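Local coordinates for protein cytochrome P450 reductase (Amycolatopsis methanolica 239, PDB 5OGX) that passes electrons from NADH through FAD and a [2Fe-2S] cluster to a partner cytochrome P450 that O-demethylates guaiacol and other lignin-derived aromatics, at residues V271-P276 with G282-D287; A312-F317 with R325-E330. All coordinates share one frame; numbering follows the deposited sequence.

Contact 1: residues V271-P276 with G282-D287; sequences VLSDEP and GGFPTD. Unlike the reference sequence in segment 282-287: Gly282 (reference Ser).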
ATOM      1  N   VAL A 271      15.708 -11.855  -6.503  1.00 23.60           N
ATOM      2  CA  VAL A 271      16.179 -11.545  -7.852  1.00 23.87           C
ATOM      3  C   VAL A 271      17.079 -10.328  -7.757  1.00 25.23           C
ATOM      4  O   VAL A 271      16.629  -9.261  -7.327  1.00 24.78           O
ATOM      5  CB  VAL A 271      15.019 -11.283  -8.840  1.00 21.68           C
ATOM      6  CG1 VAL A 271      15.557 -11.229 -10.266  1.00 22.55           C
ATOM      7  CG2 VAL A 271      13.942 -12.377  -8.726  1.00 23.52           C
ATOM      8  N   LEU A 272      18.349 -10.479  -8.154  1.00 24.60           N
ATOM      9  CA  LEU A 272      19.355  -9.434  -7.978  1.00 25.08           C
ATOM     10  C   LEU A 272      19.684  -8.791  -9.319  1.00 31.81           C
ATOM     11  O   LEU A 272      20.081  -9.482 -10.264  1.00 32.09           O
ATOM     12  CB  LEU A 272      20.636  -9.989  -7.347  1.00 31.03           C
ATOM     13  CG  LEU A 272      20.559 -11.047  -6.244  1.00 33.33           C
ATOM     14  CD1 LEU A 272      21.948 -11.315  -5.658  1.00 30.54           C
ATOM     15  CD2 LEU A 272      19.594 -10.677  -5.146  1.00 34.26           C
ATOM     16  N   SER A 273      19.552  -7.465  -9.385  1.00 32.54           N
ATOM     17  CA  SER A 273      19.699  -6.741 -10.640  1.00 34.67           C
ATOM     18  C   SER A 273      21.110  -6.221 -10.893  1.00 39.20           C
ATOM     19  O   SER A 273      21.526  -6.133 -12.054  1.00 39.31           O
ATOM     20  CB  SER A 273      18.716  -5.566 -10.673  1.00 35.76           C
ATOM     21  OG  SER A 273      18.957  -4.689  -9.583  1.00 33.35           O
ATOM     22  N   ASP A 274      21.860  -5.875  -9.850  1.00 36.78           N
ATOM     23  CA  ASP A 274      23.139  -5.183  -9.991  1.00 39.86           C
ATOM     24  C   ASP A 274      24.338  -6.007  -9.552  1.00 42.45           C
ATOM     25  O   ASP A 274      25.375  -5.985 -10.224  1.00 46.65           O
ATOM     26  CB  ASP A 274      23.130  -3.877  -9.185  1.00 45.17           C
ATOM     27  CG  ASP A 274      22.093  -2.875  -9.679  1.00 58.10           C
ATOM     28  OD1 ASP A 274      21.330  -3.194 -10.615  1.00 58.84           O
ATOM     29  OD2 ASP A 274      22.040  -1.759  -9.117  1.00 63.17           O
ATOM     30  N   GLU A 275      24.240  -6.717  -8.432  1.00 38.70           N
ATOM     31  CA  GLU A 275      25.390  -7.397  -7.832  1.00 42.28           C
ATOM     32  C   GLU A 275      25.167  -8.902  -7.867  1.00 45.24           C
ATOM     33  O   GLU A 275      24.529  -9.457  -6.956  1.00 41.44           O
ATOM     34  CB  GLU A 275      25.611  -6.920  -6.397  1.00 42.84           C
ATOM     35  CG  GLU A 275      26.107  -5.483  -6.287  1.00 48.92           C
ATOM     36  CD  GLU A 275      25.650  -4.795  -5.014  1.00 54.40           C
ATOM     37  OE1 GLU A 275      25.310  -5.499  -4.041  1.00 55.73           O
ATOM     38  OE2 GLU A 275      25.635  -3.546  -4.986  1.00 60.27           O
ATOM     39  N   PRO A 276      25.684  -9.606  -8.871  1.00 52.42           N
ATOM     40  CA  PRO A 276      25.373 -11.033  -9.007  1.00 56.68           C
ATOM     41  C   PRO A 276      25.889 -11.851  -7.832  1.00 51.81           C
ATOM     42  O   PRO A 276      26.871 -11.499  -7.174  1.00 51.16           O
ATOM     43  CB  PRO A 276      26.078 -11.425 -10.310  1.00 61.66           C
ATOM     44  CG  PRO A 276      27.200 -10.436 -10.433  1.00 62.34           C
ATOM     45  CD  PRO A 276      26.652  -9.149  -9.884  1.00 59.51           C
ATOM     46  N   GLY A 282      19.348 -13.823 -11.210  1.00 32.37           N
ATOM     47  CA  GLY A 282      19.761 -12.502 -11.623  1.00 35.12           C
ATOM     48  C   GLY A 282      18.686 -11.803 -12.436  1.00 35.41           C
ATOM     49  O   GLY A 282      17.770 -12.430 -12.960  1.00 31.59           O
ATOM     50  N   GLY A 283      18.811 -10.482 -12.529  1.00 34.29           N
ATOM     51  CA  GLY A 283      17.946  -9.717 -13.401  1.00 35.45           C
ATOM     52  C   GLY A 283      16.882  -8.927 -12.673  1.00 30.44           C
ATOM     53  O   GLY A 283      17.068  -8.496 -11.532  1.00 27.59           O
ATOM     54  N   PHE A 284      15.759  -8.729 -13.335  1.00 26.07           N
ATOM     55  CA  PHE A 284      14.700  -7.948 -12.747  1.00 28.49           C
ATOM     56  C   PHE A 284      13.520  -8.862 -12.412  1.00 23.84           C
ATOM     57  O   PHE A 284      13.329  -9.890 -13.063  1.00 29.78           O
ATOM     58  CB  PHE A 284      14.311  -6.824 -13.717  1.00 30.79           C
ATOM     59  CG  PHE A 284      15.454  -5.880 -14.015  1.00 28.78           C
ATOM     60  CD1 PHE A 284      15.759  -4.848 -13.150  1.00 35.75           C
ATOM     61  CD2 PHE A 284      16.242  -6.053 -15.140  1.00 35.95           C
ATOM     62  CE1 PHE A 284      16.811  -3.998 -13.406  1.00 38.25           C
ATOM     63  CE2 PHE A 284      17.299  -5.197 -15.404  1.00 39.77           C
ATOM     64  CZ  PHE A 284      17.584  -4.173 -14.537  1.00 38.12           C
ATOM     65  N   PRO A 285      12.747  -8.552 -11.371  1.00 32.74           N
ATOM     66  CA  PRO A 285      11.878  -9.595 -10.783  1.00 32.56           C
ATOM     67  C   PRO A 285      10.705  -9.990 -11.652  1.00 32.48           C
ATOM     68  O   PRO A 285      10.352 -11.178 -11.711  1.00 26.39           O
ATOM     69  CB  PRO A 285      11.417  -8.964  -9.465  1.00 28.21           C
ATOM     70  CG  PRO A 285      11.575  -7.488  -9.670  1.00 25.40           C
ATOM     71  CD  PRO A 285      12.714  -7.290 -10.617  1.00 25.55           C
ATOM     72  N   THR A 286      10.063  -9.034 -12.319  1.00 21.52           N
ATOM     73  CA  THR A 286       9.012  -9.425 -13.244  1.00 24.60           C
ATOM     74  C   THR A 286       9.541 -10.366 -14.320  1.00 27.65           C
ATOM     75  O   THR A 286       8.854 -11.313 -14.717  1.00 26.68           O
ATOM     76  CB  THR A 286       8.380  -8.173 -13.839  1.00 24.55           C
ATOM     77  OG1 THR A 286       7.807  -7.435 -12.750  1.00 24.55           O
ATOM     78  CG2 THR A 286       7.293  -8.540 -14.817  1.00 34.35           C
ATOM     79  N   ASP A 287      10.780 -10.150 -14.773  1.00 28.61           N
ATOM     80  CA  ASP A 287      11.380 -11.049 -15.759  1.00 30.42           C
ATOM     81  C   ASP A 287      11.480 -12.479 -15.236  1.00 27.65           C
ATOM     82  O   ASP A 287      11.296 -13.437 -15.994  1.00 30.12           O
ATOM     83  CB  ASP A 287      12.772 -10.548 -16.150  1.00 33.74           C
ATOM     84  CG  ASP A 287      12.752  -9.160 -16.761  1.00 38.28           C
ATOM     85  OD1 ASP A 287      11.660  -8.671 -17.122  1.00 40.06           O
ATOM     86  OD2 ASP A 287      13.841  -8.562 -16.898  1.00 39.59           O
TER
HETATM   87  O   HOH W   1      15.937  -7.358  -9.227  1.00 28.93           O

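Contact 2: residues A312-F317 with R325-E330; sequences AGVKAF and RRIHRE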
ATOM      1  N   ALA A 312       5.683  -0.957 -15.278  1.00 20.72           N
ATOM      2  CA  ALA A 312       6.288  -1.878 -16.235  1.00 22.67           C
ATOM      3  C   ALA A 312       5.853  -3.310 -15.955  1.00 23.30           C
ATOM      4  O   ALA A 312       5.582  -4.080 -16.890  1.00 24.68           O
ATOM      5  CB  ALA A 312       7.811  -1.756 -16.195  1.00 22.46           C
ATOM      6  N   GLY A 313       5.761  -3.668 -14.670  1.00 22.86           N
ATOM      7  CA  GLY A 313       5.341  -5.012 -14.309  1.00 22.70           C
ATOM      8  C   GLY A 313       3.915  -5.314 -14.725  1.00 22.80           C
ATOM      9  O   GLY A 313       3.626  -6.404 -15.215  1.00 20.47           O
ATOM     10  N   VAL A 314       3.002  -4.346 -14.541  1.00 18.83           N
ATOM     11  CA  VAL A 314       1.619  -4.542 -14.975  1.00 20.35           C
ATOM     12  C   VAL A 314       1.572  -4.851 -16.467  1.00 21.98           C
ATOM     13  O   VAL A 314       0.869  -5.765 -16.919  1.00 21.61           O
ATOM     14  CB  VAL A 314       0.763  -3.305 -14.637  1.00 18.65           C
ATOM     15  CG1 VAL A 314      -0.548  -3.346 -15.408  1.00 22.73           C
ATOM     16  CG2 VAL A 314       0.503  -3.233 -13.142  1.00 21.82           C
ATOM     17  N   LYS A 315       2.308  -4.078 -17.264  1.00 21.52           N
ATOM     18  CA  LYS A 315       2.253  -4.296 -18.703  1.00 25.83           C
ATOM     19  C   LYS A 315       2.836  -5.654 -19.075  1.00 23.95           C
ATOM     20  O   LYS A 315       2.324  -6.325 -19.977  1.00 23.54           O
ATOM     21  CB  LYS A 315       2.969  -3.158 -19.434  1.00 29.73           C
ATOM     22  CG  LYS A 315       2.142  -1.879 -19.393  1.00 30.34           C
ATOM     23  CD  LYS A 315       2.911  -0.649 -19.828  1.00 34.50           C
ATOM     24  CE  LYS A 315       2.188   0.607 -19.352  1.00 34.85           C
ATOM     25  NZ  LYS A 315       2.793   1.867 -19.869  1.00 33.54           N
ATOM     26  N   ALA A 316       3.896  -6.077 -18.388  1.00 19.00           N
ATOM     27  CA  ALA A 316       4.476  -7.386 -18.668  1.00 27.20           C
ATOM     28  C   ALA A 316       3.504  -8.506 -18.318  1.00 23.77           C
ATOM     29  O   ALA A 316       3.361  -9.466 -19.088  1.00 25.42           O
ATOM     30  CB  ALA A 316       5.786  -7.562 -17.905  1.00 22.72           C
ATOM     31  N   PHE A 317       2.852  -8.415 -17.154  1.00 21.50           N
ATOM     32  CA  PHE A 317       1.804  -9.378 -16.814  1.00 20.11           C
ATOM     33  C   PHE A 317       0.757  -9.457 -17.923  1.00 23.38           C
ATOM     34  O   PHE A 317       0.345 -10.545 -18.341  1.00 21.33           O
ATOM     35  CB  PHE A 317       1.123  -8.981 -15.504  1.00 17.18           C
ATOM     36  CG  PHE A 317       1.915  -9.259 -14.249  1.00 21.30           C
ATOM     37  CD1 PHE A 317       3.121  -9.929 -14.278  1.00 26.83           C
ATOM     38  CD2 PHE A 317       1.406  -8.842 -13.025  1.00 25.57           C
ATOM     39  CE1 PHE A 317       3.817 -10.183 -13.098  1.00 28.21           C
ATOM     40  CE2 PHE A 317       2.084  -9.104 -11.850  1.00 25.96           C
ATOM     41  CZ  PHE A 317       3.288  -9.764 -11.893  1.00 24.78           C
ATOM     42  N   ARG A 325      -8.388  -7.779 -14.659  1.00 18.93           N
ATOM     43  CA  ARG A 325      -9.218  -7.816 -13.466  1.00 21.21           C
ATOM     44  C   ARG A 325      -8.468  -8.356 -12.257  1.00 24.13           C
ATOM     45  O   ARG A 325      -8.862  -8.101 -11.113  1.00 21.00           O
ATOM     46  CB  ARG A 325     -10.446  -8.685 -13.751  1.00 22.16           C
ATOM     47  CG  ARG A 325     -11.480  -8.696 -12.661  1.00 26.17           C
ATOM     48  CD  ARG A 325     -12.722  -9.426 -13.135  1.00 29.52           C
ATOM     49  NE  ARG A 325     -13.905  -8.950 -12.441  1.00 33.96           N
ATOM     50  CZ  ARG A 325     -14.743  -8.051 -12.946  1.00 28.04           C
ATOM     51  NH1 ARG A 325     -14.526  -7.550 -14.154  1.00 20.90           N
ATOM     52  NH2 ARG A 325     -15.804  -7.684 -12.249  1.00 33.51           N
ATOM     53  N   ARG A 326      -7.393  -9.097 -12.486  1.00 17.90           N
ATOM     54  CA  ARG A 326      -6.706  -9.804 -11.415  1.00 16.20           C
ATOM     55  C   ARG A 326      -5.313  -9.250 -11.165  1.00 16.96           C
ATOM     56  O   ARG A 326      -4.480  -9.928 -10.543  1.00 18.76           O
ATOM     57  CB  ARG A 326      -6.642 -11.293 -11.745  1.00 20.44           C
ATOM     58  CG  ARG A 326      -8.040 -11.877 -11.921  1.00 23.10           C
ATOM     59  CD  ARG A 326      -8.005 -13.375 -12.162  1.00 30.94           C
ATOM     60  NE  ARG A 326      -7.588 -14.118 -10.976  1.00 38.17           N
ATOM     61  CZ  ARG A 326      -8.412 -14.772 -10.160  1.00 44.58           C
ATOM     62  NH1 ARG A 326      -9.724 -14.779 -10.391  1.00 37.81           N
ATOM     63  NH2 ARG A 326      -7.922 -15.422  -9.106  1.00 41.55           N
ATOM     64  N   ILE A 327      -5.056  -8.021 -11.601  1.00 15.19           N
ATOM     65  CA  ILE A 327      -3.774  -7.370 -11.389  1.00 14.54           C
ATOM     66  C   ILE A 327      -3.966  -6.266 -10.367  1.00 20.25           C
ATOM     67  O   ILE A 327      -4.812  -5.377 -10.546  1.00 21.86           O
ATOM     68  CB  ILE A 327      -3.195  -6.829 -12.701  1.00 14.69           C
ATOM     69  CG1 ILE A 327      -2.986  -7.972 -13.700  1.00 16.59           C
ATOM     70  CG2 ILE A 327      -1.931  -6.026 -12.435  1.00 18.43           C
ATOM     71  CD1 ILE A 327      -2.535  -7.524 -15.088  1.00 18.99           C
ATOM     72  N   HIS A 328      -3.171  -6.309  -9.312  1.00 12.77           N
ATOM     73  CA  HIS A 328      -3.287  -5.391  -8.185  1.00 14.04           C
ATOM     74  C   HIS A 328      -1.973  -4.640  -8.014  1.00 16.74           C
ATOM     75  O   HIS A 328      -0.900  -5.225  -8.164  1.00 16.18           O
ATOM     76  CB  HIS A 328      -3.629  -6.172  -6.899  1.00 16.66           C
ATOM     77  CG  HIS A 328      -4.769  -7.132  -7.063  1.00 19.40           C
ATOM     78  ND1 HIS A 328      -6.056  -6.838  -6.658  1.00 25.48           N
ATOM     79  CD2 HIS A 328      -4.819  -8.378  -7.595  1.00 19.42           C
ATOM     80  CE1 HIS A 328      -6.846  -7.866  -6.927  1.00 24.64           C
ATOM     81  NE2 HIS A 328      -6.121  -8.809  -7.501  1.00 24.42           N
ATOM     82  N   ARG A 329      -2.041  -3.342  -7.688  1.00 14.88           N
ATOM     83  CA  ARG A 329      -0.841  -2.500  -7.689  1.00 17.29           C
ATOM     84  C   ARG A 329      -0.805  -1.613  -6.460  1.00 18.33           C
ATOM     85  O   ARG A 329      -1.845  -1.092  -6.042  1.00 17.18           O
ATOM     86  CB  ARG A 329      -0.769  -1.560  -8.921  1.00 27.18           C
ATOM     87  CG  ARG A 329      -1.398  -2.065 -10.201  1.00 37.07           C
ATOM     88  CD  ARG A 329      -2.197  -0.981 -10.929  1.00 33.49           C
ATOM     89  NE  ARG A 329      -2.636  -1.467 -12.238  1.00 37.89           N
ATOM     90  CZ  ARG A 329      -3.619  -2.346 -12.410  1.00 39.44           C
ATOM     91  NH1 ARG A 329      -4.291  -2.807 -11.365  1.00 40.50           N
ATOM     92  NH2 ARG A 329      -3.941  -2.750 -13.628  1.00 48.90           N
ATOM     93  N   GLU A 330       0.400  -1.411  -5.915  1.00 14.68           N
ATOM     94  CA  GLU A 330       0.657  -0.411  -4.877  1.00 16.64           C
ATOM     95  C   GLU A 330       1.945   0.318  -5.247  1.00 18.66           C
ATOM     96  O   GLU A 330       3.035  -0.263  -5.213  1.00 17.83           O
ATOM     97  CB  GLU A 330       0.772  -1.043  -3.482  1.00 16.64           C
ATOM     98  CG  GLU A 330       0.910  -0.007  -2.366  1.00 18.98           C
ATOM     99  CD  GLU A 330      -0.453   0.499  -1.907  1.00 24.05           C
ATOM    100  OE1 GLU A 330      -1.219   0.992  -2.762  1.00 23.15           O
ATOM    101  OE2 GLU A 330      -0.767   0.382  -0.706  1.00 21.64           O
TER

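Contact 1: residues V271-P276 with G282-D287
The Phe284 ring meets CB of Ser273 obliquely, with CE1 3.7 Å from CB of Ser273 and CD1 only slightly farther. The pair sits at the edge of the parallel, Rossmann-like sheet of the NAD-binding domain, where strand 266-272 pairs with the short edge strand 281-282 and the chain then enters helix 285-292, with Phe284 at the N-cap position. Phe284 CG stands anti to its carbonyl carbon (chi1 -61°), which swings the ring back to Ser273 although its CB sets off away from the other segment. The second flat group, the carboxylate of Asp274, accepts a hydrogen bond from Ser273 OG well above its plane.

Leu272 and Gly282 form the parallel bridge. The Gly283 amide donates to Leu272 O over 2.8 Å, bent to 146° and arriving above the carbonyl plane, while CA of Gly282, deposited where the reference has serine, adds a CA-H...O contact to the same oxygen. Gly283 has a positive phi of 106°, and at these backbone angles a CB would press on the preceding carbonyl oxygen.

Deeper in, Val271 splits its two methyls: CG2 lies 4.3 Å from CB of Pro285 in the first helical turn, and CG1 rests 3.4 Å from the Gly283 oxygen. A water bridges Val271 O and Gly283 O, 2.8 Å from each oxygen.

Contact 2: residues A312-F317 with R325-E330
Val314, the first residue of 312-317 to touch the strand, drives both methyls against it. CG2 packs 3.8 Å from CG2 of Ile327 and 3.7 Å from CG of Arg329, while CG1 comes within 3.9 Å of NH2 of Arg329; the valine and arginine side chains cross at about a right angle. One turn on, Phe317 sets its CB 4.0 Å from CD1 of Ile327, and CG2 of that isoleucine lies at the ring's edge, near its plane.

A bend at chi2 (138°) carries the Arg329 guanidinium toward Ile327, whose CG2 lies against one of its faces, toward the rim, and NH1 makes a weak hydrogen bond to Ile327 O. Were Arg329 exchanged for an alanine, the methyls of Val314 would probably lose the aliphatic and guanidinium groups packed on them, and Ile327 O its weak donor.

Helix 307-319 and edge strand 327-331 belong to a beta-alpha-beta unit that starts at strand 300-305, and their short segments run antiparallel (173°) with axes 9.7 Å apart. Leu303 of strand 300-305, the neighbour of 327-331 in the sheet, touches Val314 and Phe317, and Phe317 reaches on to Val211 and Ile213 of strand 210-215.

In the fold
Both contacts belong to the parallel sheet of the NAD-binding domain, their centres about 18 Å apart; contact 1 is complete by residue 287, well before contact 2 begins at 312. They stand at opposite margins: contact 1 joins edge strand 281-282 to strand 266-272, whereas contact 2 packs a helix on the outermost strand 327-331. Helices 285-292 and 307-319 bridge the distance: CG2 of Thr286 packs 3.6 Å from CB of Ala316, and Phe317 meets Phe289. The 327-331 margin lies close to the two redox centres between which electrons pass, with Glu330 touching FAD and the Arg329 side chain about 7 Å from that of cluster-binding Ser36; the side chain of Ser273 is about 13 Å from FAD.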